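Local atomic coordinates of DnaJ homolog subfamily C member 27-A (Xenopus laevis, PDB entry 6JMG), a protein that binds GTP and magnesium through a Rab-family small GTPase domain, carries a DnaJ domain as well, and is possibly involved in regulating the MEK/ERK pathway. Residues Arg16-Met22 / Lys66-Met72; Asp88-Val92 / Asn126-Ala130. One frame throughout, in Å; residues are numbered along the deposited sequence.

Interaction 1 (Arg16-Met22 / Lys66-Met72); sequences RIKVISM and KVNIFDM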
ATOM      1  N   ARG A  16       8.138  17.351   4.935  1.00 57.78           N
ATOM      2  CA  ARG A  16       7.025  17.195   5.860  1.00 59.56           C
ATOM      3  C   ARG A  16       6.180  16.015   5.411  1.00 61.76           C
ATOM      4  O   ARG A  16       5.589  16.048   4.328  1.00 71.34           O
ATOM      5  CB  ARG A  16       6.200  18.480   5.941  1.00 72.38           C
ATOM      6  CG  ARG A  16       7.097  19.728   5.977  1.00 89.09           C
ATOM      7  CD  ARG A  16       6.347  21.051   5.838  1.00 95.45           C
ATOM      8  NE  ARG A  16       6.222  21.736   7.120  1.00107.77           N
ATOM      9  CZ  ARG A  16       7.182  22.477   7.668  1.00114.25           C
ATOM     10  NH1 ARG A  16       8.348  22.624   7.049  1.00108.68           N
ATOM     11  NH2 ARG A  16       6.980  23.063   8.842  1.00118.83           N
ATOM     12  N   ILE A  17       6.102  14.982   6.255  1.00 64.11           N
ATOM     13  CA  ILE A  17       5.416  13.740   5.916  1.00 57.32           C
ATOM     14  C   ILE A  17       4.442  13.406   7.034  1.00 57.19           C
ATOM     15  O   ILE A  17       4.504  13.955   8.135  1.00 63.81           O
ATOM     16  CB  ILE A  17       6.383  12.555   5.686  1.00 59.83           C
ATOM     17  CG1 ILE A  17       6.994  12.082   7.012  1.00 58.60           C
ATOM     18  CG2 ILE A  17       7.509  12.936   4.740  1.00 62.85           C
ATOM     19  CD1 ILE A  17       7.884  10.849   6.865  1.00 63.61           C
ATOM     20  N   LYS A  18       3.539  12.485   6.716  1.00 49.18           N
ATOM     21  CA  LYS A  18       2.465  12.018   7.576  1.00 57.82           C
ATOM     22  C   LYS A  18       2.556  10.495   7.711  1.00 68.42           C
ATOM     23  O   LYS A  18       2.647   9.784   6.706  1.00 54.75           O
ATOM     24  CB  LYS A  18       1.113  12.430   6.991  1.00 44.76           C
ATOM     25  CG  LYS A  18      -0.079  11.756   7.654  1.00 55.00           C
ATOM     26  CD  LYS A  18      -1.397  12.093   6.944  1.00 54.29           C
ATOM     27  CE  LYS A  18      -2.583  11.800   7.835  1.00 50.35           C
ATOM     28  NZ  LYS A  18      -3.550  10.962   7.110  1.00 61.08           N
ATOM     29  N   VAL A  19       2.557  10.003   8.948  1.00 59.19           N
ATOM     30  CA  VAL A  19       2.698   8.584   9.269  1.00 54.62           C
ATOM     31  C   VAL A  19       1.514   8.178  10.138  1.00 55.48           C
ATOM     32  O   VAL A  19       1.138   8.908  11.068  1.00 57.72           O
ATOM     33  CB  VAL A  19       4.029   8.298   9.998  1.00 58.36           C
ATOM     34  CG1 VAL A  19       4.055   6.888  10.500  1.00 52.74           C
ATOM     35  CG2 VAL A  19       5.242   8.595   9.093  1.00 46.46           C
ATOM     36  N   ILE A  20       0.887   7.056   9.824  1.00 47.44           N
ATOM     37  CA  ILE A  20      -0.162   6.533  10.680  1.00 50.33           C
ATOM     38  C   ILE A  20       0.185   5.116  11.106  1.00 56.05           C
ATOM     39  O   ILE A  20       1.014   4.436  10.492  1.00 62.74           O
ATOM     40  CB  ILE A  20      -1.531   6.567   9.992  1.00 51.90           C
ATOM     41  CG1 ILE A  20      -1.555   5.592   8.835  1.00 44.13           C
ATOM     42  CG2 ILE A  20      -1.856   7.982   9.508  1.00 48.37           C
ATOM     43  CD1 ILE A  20      -2.957   5.424   8.290  1.00 57.91           C
ATOM     44  N   SER A  21      -0.484   4.663  12.162  1.00 54.16           N
ATOM     45  CA  SER A  21      -0.358   3.299  12.665  1.00 53.49           C
ATOM     46  C   SER A  21      -1.690   2.571  12.548  1.00 55.95           C
ATOM     47  O   SER A  21      -2.743   3.132  12.861  1.00 56.19           O
ATOM     48  CB  SER A  21       0.071   3.311  14.130  1.00 47.58           C
ATOM     49  OG  SER A  21      -0.970   3.892  14.914  1.00 53.41           O
ATOM     50  N   MET A  22      -1.644   1.308  12.153  1.00 56.17           N
ATOM     51  CA  MET A  22      -2.860   0.519  12.043  1.00 59.99           C
ATOM     52  C   MET A  22      -2.592  -0.867  12.624  1.00 63.43           C
ATOM     53  O   MET A  22      -1.467  -1.379  12.567  1.00 58.25           O
ATOM     54  CB  MET A  22      -3.362   0.396  10.583  1.00 56.40           C
ATOM     55  CG  MET A  22      -3.643   1.707   9.857  1.00 62.78           C
ATOM     56  SD  MET A  22      -4.174   1.588   8.120  1.00 61.32           S
ATOM     57  CE  MET A  22      -4.590  -0.127   8.011  1.00 50.40           C
ATOM     58  N   LYS A  66      10.262  16.260   8.967  1.00 69.60           N
ATOM     59  CA  LYS A  66       9.302  16.545  10.022  1.00 68.75           C
ATOM     60  C   LYS A  66       8.144  15.570   9.847  1.00 67.66           C
ATOM     61  O   LYS A  66       7.482  15.564   8.802  1.00 68.93           O
ATOM     62  CB  LYS A  66       8.835  18.002   9.963  1.00 78.04           C
ATOM     63  CG  LYS A  66       7.776  18.382  11.008  1.00 96.64           C
ATOM     64  CD  LYS A  66       7.111  19.744  10.704  1.00110.14           C
ATOM     65  CE  LYS A  66       5.859  20.017  11.577  1.00107.15           C
ATOM     66  NZ  LYS A  66       4.543  19.696  10.908  1.00 96.69           N
ATOM     67  N   VAL A  67       7.903  14.740  10.862  1.00 70.65           N
ATOM     68  CA  VAL A  67       7.004  13.595  10.752  1.00 54.84           C
ATOM     69  C   VAL A  67       5.763  13.864  11.585  1.00 56.84           C
ATOM     70  O   VAL A  67       5.842  13.994  12.811  1.00 68.46           O
ATOM     71  CB  VAL A  67       7.682  12.298  11.210  1.00 53.87           C
ATOM     72  CG1 VAL A  67       6.776  11.142  10.949  1.00 47.78           C
ATOM     73  CG2 VAL A  67       9.021  12.120  10.525  1.00 48.97           C
ATOM     74  N   ASN A  68       4.622  13.947  10.924  1.00 58.72           N
ATOM     75  CA  ASN A  68       3.336  14.015  11.596  1.00 55.99           C
ATOM     76  C   ASN A  68       2.824  12.603  11.822  1.00 59.75           C
ATOM     77  O   ASN A  68       2.520  11.887  10.863  1.00 68.08           O
ATOM     78  CB  ASN A  68       2.332  14.811  10.767  1.00 56.78           C
ATOM     79  CG  ASN A  68       2.736  16.258  10.594  1.00 64.45           C
ATOM     80  OD1 ASN A  68       2.531  17.086  11.485  1.00 75.58           O
ATOM     81  ND2 ASN A  68       3.322  16.568   9.450  1.00 60.65           N
ATOM     82  N   ILE A  69       2.703  12.209  13.081  1.00 50.62           N
ATOM     83  CA  ILE A  69       2.287  10.865  13.438  1.00 50.87           C
ATOM     84  C   ILE A  69       0.853  10.920  13.946  1.00 55.23           C
ATOM     85  O   ILE A  69       0.531  11.724  14.827  1.00 60.57           O
ATOM     86  CB  ILE A  69       3.235  10.246  14.481  1.00 54.14           C
ATOM     87  CG1 ILE A  69       4.660  10.162  13.914  1.00 55.80           C
ATOM     88  CG2 ILE A  69       2.789   8.842  14.844  1.00 47.29           C
ATOM     89  CD1 ILE A  69       5.704   9.490  14.857  1.00 50.24           C
ATOM     90  N   PHE A  70      -0.009  10.095  13.354  1.00 59.27           N
ATOM     91  CA  PHE A  70      -1.386   9.879  13.791  1.00 58.84           C
ATOM     92  C   PHE A  70      -1.433   8.433  14.251  1.00 62.32           C
ATOM     93  O   PHE A  70      -1.710   7.521  13.468  1.00 65.01           O
ATOM     94  CB  PHE A  70      -2.401  10.154  12.663  1.00 46.58           C
ATOM     95  CG  PHE A  70      -2.390  11.573  12.187  1.00 55.23           C
ATOM     96  CD1 PHE A  70      -1.307  12.071  11.465  1.00 54.88           C
ATOM     97  CD2 PHE A  70      -3.451  12.422  12.467  1.00 61.73           C
ATOM     98  CE1 PHE A  70      -1.286  13.392  11.029  1.00 52.03           C
ATOM     99  CE2 PHE A  70      -3.444  13.725  12.032  1.00 59.71           C
ATOM    100  CZ  PHE A  70      -2.356  14.216  11.314  1.00 56.15           C
ATOM    101  N   ASP A  71      -1.171   8.236  15.534  1.00 61.75           N
ATOM    102  CA  ASP A  71      -1.191   6.914  16.139  1.00 59.54           C
ATOM    103  C   ASP A  71      -2.649   6.552  16.362  1.00 55.46           C
ATOM    104  O   ASP A  71      -3.330   7.217  17.149  1.00 45.77           O
ATOM    105  CB  ASP A  71      -0.385   6.949  17.435  1.00 64.06           C
ATOM    106  CG  ASP A  71      -0.489   5.667  18.238  1.00 63.84           C
ATOM    107  OD1 ASP A  71      -0.835   4.613  17.677  1.00 61.58           O
ATOM    108  OD2 ASP A  71      -0.225   5.721  19.451  1.00 61.62           O
ATOM    109  N   MET A  72      -3.147   5.535  15.641  1.00 53.58           N
ATOM    110  CA  MET A  72      -4.578   5.246  15.658  1.00 51.02           C
ATOM    111  C   MET A  72      -4.911   4.207  16.716  1.00 60.36           C
ATOM    112  O   MET A  72      -4.107   3.328  17.034  1.00 74.11           O
ATOM    113  CB  MET A  72      -5.092   4.736  14.296  1.00 53.17           C
ATOM    114  CG  MET A  72      -4.740   5.583  13.042  1.00 67.10           C
ATOM    115  SD  MET A  72      -5.681   5.174  11.522  1.00 54.96           S
ATOM    116  CE  MET A  72      -5.479   3.465  11.386  1.00 48.39           C
TER

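Interaction 2 (Asp88-Val92 / Asn126-Ala130); sequences DTQGV and NIVFA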
ATOM      1  N   ASP A  88      -3.957  11.310   2.397  1.00 65.39           N
ATOM      2  CA  ASP A  88      -2.670  11.994   2.278  1.00 69.29           C
ATOM      3  C   ASP A  88      -1.628  11.380   3.208  1.00 69.76           C
ATOM      4  O   ASP A  88      -0.895  12.068   3.911  1.00 82.64           O
ATOM      5  CB  ASP A  88      -2.838  13.498   2.530  1.00 79.11           C
ATOM      6  CG  ASP A  88      -1.525  14.253   2.476  1.00 99.28           C
ATOM      7  OD1 ASP A  88      -0.807  14.146   1.452  1.00 97.78           O
ATOM      8  OD2 ASP A  88      -1.200  14.931   3.478  1.00109.34           O
ATOM      9  N   THR A  89      -1.542  10.061   3.185  1.00 77.34           N
ATOM     10  CA  THR A  89      -0.586   9.340   4.011  1.00 66.63           C
ATOM     11  C   THR A  89       0.624   8.902   3.202  1.00 59.98           C
ATOM     12  O   THR A  89       0.481   8.370   2.099  1.00 75.10           O
ATOM     13  CB  THR A  89      -1.262   8.130   4.632  1.00 59.93           C
ATOM     14  OG1 THR A  89      -2.329   8.590   5.463  1.00 59.23           O
ATOM     15  CG2 THR A  89      -0.266   7.320   5.447  1.00 57.71           C
ATOM     16  N   GLN A  90       1.814   9.103   3.769  1.00 58.81           N
ATOM     17  CA  GLN A  90       3.052   8.685   3.119  1.00 53.58           C
ATOM     18  C   GLN A  90       3.622   7.386   3.673  1.00 60.88           C
ATOM     19  O   GLN A  90       4.226   6.618   2.915  1.00 69.25           O
ATOM     20  CB  GLN A  90       4.131   9.753   3.277  1.00 49.92           C
ATOM     21  CG  GLN A  90       3.967  11.014   2.440  1.00 63.98           C
ATOM     22  CD  GLN A  90       2.844  11.893   2.919  1.00 69.81           C
ATOM     23  OE1 GLN A  90       2.960  12.557   3.946  1.00 80.59           O
ATOM     24  NE2 GLN A  90       1.745  11.908   2.175  1.00 67.34           N
ATOM     25  N   GLY A  91       3.427   7.113   4.957  1.00 60.55           N
ATOM     26  CA  GLY A  91       3.912   5.884   5.556  1.00 62.19           C
ATOM     27  C   GLY A  91       2.879   5.313   6.518  1.00 58.06           C
ATOM     28  O   GLY A  91       2.154   6.060   7.173  1.00 52.27           O
ATOM     29  N   VAL A  92       2.854   3.982   6.597  1.00 54.46           N
ATOM     30  CA  VAL A  92       1.957   3.244   7.488  1.00 59.15           C
ATOM     31  C   VAL A  92       2.765   2.250   8.311  1.00 65.99           C
ATOM     32  O   VAL A  92       3.544   1.462   7.758  1.00 61.19           O
ATOM     33  CB  VAL A  92       0.880   2.479   6.705  1.00 56.11           C
ATOM     34  CG1 VAL A  92       0.171   1.490   7.636  1.00 45.70           C
ATOM     35  CG2 VAL A  92      -0.092   3.439   6.048  1.00 50.74           C
ATOM     36  N   ASN A 126       1.580   3.929  -3.688  1.00 72.70           N
ATOM     37  CA  ASN A 126       2.448   5.068  -3.441  1.00 82.63           C
ATOM     38  C   ASN A 126       2.596   5.363  -1.953  1.00 79.91           C
ATOM     39  O   ASN A 126       3.001   6.467  -1.573  1.00 79.41           O
ATOM     40  CB  ASN A 126       1.923   6.293  -4.185  1.00 91.23           C
ATOM     41  CG  ASN A 126       1.918   6.093  -5.673  1.00 95.05           C
ATOM     42  OD1 ASN A 126       2.731   5.334  -6.208  1.00101.20           O
ATOM     43  ND2 ASN A 126       1.004   6.770  -6.358  1.00 94.48           N
ATOM     44  N   ILE A 127       2.288   4.387  -1.112  1.00 70.86           N
ATOM     45  CA  ILE A 127       2.418   4.499   0.325  1.00 63.67           C
ATOM     46  C   ILE A 127       3.393   3.433   0.792  1.00 65.16           C
ATOM     47  O   ILE A 127       3.290   2.274   0.380  1.00 69.05           O
ATOM     48  CB  ILE A 127       1.058   4.340   1.016  1.00 59.41           C
ATOM     49  CG1 ILE A 127       0.092   5.385   0.468  1.00 46.83           C
ATOM     50  CG2 ILE A 127       1.224   4.478   2.527  1.00 61.37           C
ATOM     51  CD1 ILE A 127      -1.343   5.222   0.956  1.00 45.04           C
ATOM     52  N   VAL A 128       4.320   3.825   1.658  1.00 58.59           N
ATOM     53  CA  VAL A 128       5.253   2.896   2.274  1.00 53.54           C
ATOM     54  C   VAL A 128       4.610   2.256   3.498  1.00 58.75           C
ATOM     55  O   VAL A 128       4.131   2.951   4.405  1.00 61.01           O
ATOM     56  CB  VAL A 128       6.542   3.618   2.656  1.00 56.45           C
ATOM     57  CG1 VAL A 128       7.423   2.687   3.486  1.00 56.77           C
ATOM     58  CG2 VAL A 128       7.247   4.126   1.401  1.00 62.84           C
ATOM     59  N   PHE A 129       4.635   0.928   3.545  1.00 63.83           N
ATOM     60  CA  PHE A 129       4.125   0.149   4.661  1.00 64.96           C
ATOM     61  C   PHE A 129       5.285  -0.556   5.343  1.00 68.65           C
ATOM     62  O   PHE A 129       6.069  -1.251   4.684  1.00 62.67           O
ATOM     63  CB  PHE A 129       3.127  -0.918   4.198  1.00 50.95           C
ATOM     64  CG  PHE A 129       1.751  -0.404   3.912  1.00 54.32           C
ATOM     65  CD1 PHE A 129       1.477   0.261   2.730  1.00 52.23           C
ATOM     66  CD2 PHE A 129       0.714  -0.624   4.813  1.00 55.98           C
ATOM     67  CE1 PHE A 129       0.202   0.716   2.456  1.00 54.21           C
ATOM     68  CE2 PHE A 129      -0.561  -0.166   4.548  1.00 54.06           C
ATOM     69  CZ  PHE A 129      -0.820   0.506   3.366  1.00 56.97           C
ATOM     70  N   ALA A 130       5.361  -0.428   6.658  1.00 66.64           N
ATOM     71  CA  ALA A 130       6.222  -1.282   7.459  1.00 56.64           C
ATOM     72  C   ALA A 130       5.305  -2.180   8.275  1.00 61.52           C
ATOM     73  O   ALA A 130       4.545  -1.702   9.126  1.00 70.48           O
ATOM     74  CB  ALA A 130       7.159  -0.461   8.338  1.00 47.39           C
TER

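Interaction 1 (Arg16-Met22 / Lys66-Met72)
Apolar side chains from two adjacent parallel strands of the Ras-type P-loop GTPase sheet form the centre of this contact. On the face bearing I17, V19, V67 and I69, V19 CG2 lies 3.5 Å from V67 CG1 and I17 CD1 lies 4.0 Å from V67 CG2; helix 171-187 packs here through Y179, I182 and F178. On the other face I20 CG2 meets F70 CB at 3.9 Å, and K18 CE sits over the F70 ring, 4.1 Å from its centroid and 23° off the normal, a CH-pi contact. The K18 amine goes on to the K87 carbonyl, and F70 also meets the rings of Y53 and F85.

The segment axes approach to 4.5 Å at 25°. Parallel pairing shows in the alternation of bonds: I17 N to K66 O (3.0 Å), N68 N to I17 O (2.8 Å), V19 N to N68 O (2.7 Å) and F70 N to V19 O (2.8 Å). N68 ND2 adds a side-chain bond to I17 O at 3.2 Å, while its OD1 bonds Y53.

At the C-terminal ends the strands reach the nucleotide site. D71, a GTP-binding residue by similarity, hydrogen-bonds S30, a magnesium ligand, and its side chain is about 4 Å from the ion at nearest atoms. The backbone bond S21 N to F70 O is weak at 3.4 Å, but beside it M72 N donates to S21 OG at 2.8 Å.

Interaction 2 (Asp88-Val92 / Asn126-Ala130)
V92, I127 and V128 lose the most surface where two parallel strands of the GTPase-domain sheet, 91-97 and 128-134, begin to pair. V92 dominates, with 97 Å² covered. Its CB stands over the F129 ring, 3.9 Å from the centroid and 25° off the normal, a CH-pi contact, while V92 CG2 reaches I127 CG2 at 3.9 Å. Helix 107-117 packs on this side, its M114 touching V92, I127 and F129.

I127 comes just before its strand and packs against the approach to the other one: its CG1 is 3.4 Å from T89 O, and its CG2 is 3.7 Å from Q90 O. V128 turns to the opposite face, where F178, A181 and I182 of helix 171-187 cover it.

Backbone bonds fix the parallel register, G91 beside V128 (CA-CA 4.6 Å) and V92 beside F129 (CA-CA 4.7 Å). V128 N donates to Q90 O at 3.1 Å; V92 N then donates to V128 O at 2.7 Å, and V92 O accepts from A130 N at 2.8 Å.

Both contacts are buried parallel pairings in one sheet, their centres 9 Å apart, and they join directly because strands 15-22 and 91-97 are neighbours: I20 N lies 3.1 Å from G91 O, a probable hydrogen bond. K18 N and Q90 OE1, 2.8 Å apart, probably make a second one. Helices 107-117 and 171-187 pack against residues of both pairs. Interaction 1 buries more surface, 695 against 322 Å², and runs from the exposed R16 to polar residues near magnesium and GTP. Interaction 2 brings together strand beginnings, and its cross-segment contacts are backbone bonds and apolar packing; V92 remains about 12 Å from GTP, side chain to ligand.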